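Local coordinates for DNA repair protein RAD7 (Saccharomyces cerevisiae, PDB 5ZB2), which acts in the global genome repair complex that promotes nucleotide excision repair of nontranscribed DNA, and binds Elc1, at residues Lys169-Leu174 against Leu185-Leu190. Numbering follows the deposited sequence.
Sequences KSLSNL and LGLSRL
L174 and L185 both hold CG anti to the backbone N, with chi1 167° and 177°; each CB already points across, and this torsion carries CG on toward the other segment. The two elements belong to the leucine-rich repeat solenoid in this C-terminal part of RAD7. Helix 168-178 lies on its outer side, and strand 184-188 is one of the parallel strands that line its inner side. The side chains of L174 and L185 run alongside one another, pointing opposite ways. One methyl of each makes the touch, with L174 CD2 3.9 Å from L185 CD1. A second leucine pair meets more loosely one turn back along the helix. All four leucines are buried, and the contact between them is purely apolar. Between the segments 112 Å² is buried, both sides summed, and the nearest CA atoms, those of L171 and L187, are still 9.6 Å apart. The touching atoms across the contact are side-chain methyls. L174 also packs on F148 of helix 141-150 and F158 of strand 157-161, and L185 on L203 and F208 in loops. The strand backbone hydrogen-bonds to strands 157-161 and 210-214. In the looser pair, L171 CD1 and L187 CD1 stand 4.3 Å apart.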
loop_
_atom_site.group_PDB
_atom_site.type_symbol
_atom_site.label_atom_id
_atom_site.label_comp_id
_atom_site.label_asym_id
_atom_site.label_seq_id
_atom_site.Cartn_x
_atom_site.Cartn_y
_atom_site.Cartn_z
ATOM N N LYS A 169 13.961 -25.795 -8.153
ATOM C CA LYS A 169 14.837 -24.953 -7.345
ATOM C C LYS A 169 14.111 -24.434 -6.112
ATOM O O LYS A 169 14.678 -24.406 -5.013
ATOM C CB LYS A 169 15.364 -23.790 -8.184
ATOM C CG LYS A 169 16.484 -23.000 -7.524
ATOM C CD LYS A 169 16.943 -21.844 -8.403
ATOM C CE LYS A 169 18.327 -21.342 -8.003
ATOM N NZ LYS A 169 18.400 -20.912 -6.578
ATOM N N SER A 170 12.851 -24.022 -6.273
ATOM C CA SER A 170 12.084 -23.507 -5.142
ATOM C C SER A 170 11.832 -24.593 -4.110
ATOM O O SER A 170 11.881 -24.336 -2.902
ATOM C CB SER A 170 10.758 -22.925 -5.632
ATOM O OG SER A 170 10.959 -22.093 -6.758
ATOM N N LEU A 171 11.535 -25.812 -4.568
ATOM C CA LEU A 171 11.378 -26.935 -3.651
ATOM C C LEU A 171 12.661 -27.194 -2.870
ATOM O O LEU A 171 12.620 -27.439 -1.657
ATOM C CB LEU A 171 10.965 -28.184 -4.431
ATOM C CG LEU A 171 10.832 -29.474 -3.619
ATOM C CD1 LEU A 171 9.732 -29.342 -2.579
ATOM C CD2 LEU A 171 10.572 -30.651 -4.536
ATOM N N SER A 172 13.813 -27.154 -3.548
ATOM C CA SER A 172 15.084 -27.344 -2.855
ATOM C C SER A 172 15.289 -26.289 -1.774
ATOM O O SER A 172 15.728 -26.608 -0.663
ATOM C CB SER A 172 16.240 -27.313 -3.854
ATOM O OG SER A 172 16.186 -28.423 -4.729
ATOM N N ASN A 173 14.973 -25.026 -2.077
ATOM C CA ASN A 173 15.144 -23.973 -1.081
ATOM C C ASN A 173 14.163 -24.128 0.075
ATOM O O ASN A 173 14.488 -23.766 1.211
ATOM C CB ASN A 173 14.988 -22.598 -1.730
ATOM C CG ASN A 173 16.062 -22.316 -2.762
ATOM O OD1 ASN A 173 15.767 -21.934 -3.893
ATOM N ND2 ASN A 173 17.319 -22.504 -2.375
ATOM N N LEU A 174 12.965 -24.652 -0.186
ATOM C CA LEU A 174 12.051 -24.972 0.906
ATOM C C LEU A 174 12.656 -26.028 1.820
ATOM O O LEU A 174 12.655 -25.884 3.048
ATOM C CB LEU A 174 10.713 -25.459 0.353
ATOM C CG LEU A 174 9.783 -26.110 1.384
ATOM C CD1 LEU A 174 9.439 -25.125 2.488
ATOM C CD2 LEU A 174 8.517 -26.645 0.730
ATOM N N LEU A 185 3.253 -31.058 4.718
ATOM C CA LEU A 185 3.689 -30.606 3.402
ATOM C C LEU A 185 2.640 -30.954 2.355
ATOM O O LEU A 185 2.126 -32.077 2.323
ATOM C CB LEU A 185 5.031 -31.238 3.012
ATOM C CG LEU A 185 5.550 -30.898 1.612
ATOM C CD1 LEU A 185 5.900 -29.412 1.499
ATOM C CD2 LEU A 185 6.750 -31.763 1.271
ATOM N N GLY A 186 2.341 -29.985 1.491
ATOM C CA GLY A 186 1.413 -30.191 0.399
ATOM C C GLY A 186 1.954 -29.708 -0.931
ATOM O O GLY A 186 2.458 -28.585 -1.037
ATOM N N LEU A 187 1.856 -30.555 -1.954
ATOM C CA LEU A 187 2.327 -30.240 -3.303
ATOM C C LEU A 187 1.255 -30.706 -4.274
ATOM O O LEU A 187 1.084 -31.914 -4.470
ATOM C CB LEU A 187 3.665 -30.920 -3.602
ATOM C CG LEU A 187 4.807 -30.625 -2.625
ATOM C CD1 LEU A 187 6.000 -31.552 -2.868
ATOM C CD2 LEU A 187 5.227 -29.168 -2.735
ATOM N N SER A 188 0.535 -29.764 -4.881
ATOM C CA SER A 188 -0.633 -30.098 -5.691
ATOM C C SER A 188 -0.619 -29.291 -6.978
ATOM O O SER A 188 -0.620 -28.056 -6.939
ATOM C CB SER A 188 -1.925 -29.837 -4.914
ATOM O OG SER A 188 -3.039 -29.801 -5.791
ATOM N N ARG A 189 -0.626 -29.987 -8.114
ATOM C CA ARG A 189 -0.744 -29.350 -9.424
ATOM C C ARG A 189 0.370 -28.322 -9.633
ATOM O O ARG A 189 0.131 -27.144 -9.915
ATOM C CB ARG A 189 -2.127 -28.710 -9.584
ATOM C CG ARG A 189 -3.263 -29.713 -9.691
ATOM C CD ARG A 189 -4.574 -29.047 -10.086
ATOM N NE ARG A 189 -5.633 -30.028 -10.319
ATOM C CZ ARG A 189 -5.823 -30.674 -11.468
ATOM N NH1 ARG A 189 -5.028 -30.453 -12.507
ATOM N NH2 ARG A 189 -6.814 -31.551 -11.579
ATOM N N LEU A 190 1.607 -28.797 -9.485
ATOM C CA LEU A 190 2.806 -27.984 -9.670
ATOM C C LEU A 190 3.529 -28.511 -10.908
ATOM O O LEU A 190 4.292 -29.479 -10.833
ATOM C CB LEU A 190 3.681 -28.029 -8.421
ATOM C CG LEU A 190 2.945 -27.641 -7.130
ATOM C CD1 LEU A 190 3.838 -27.841 -5.916
ATOM C CD2 LEU A 190 2.445 -26.197 -7.186
#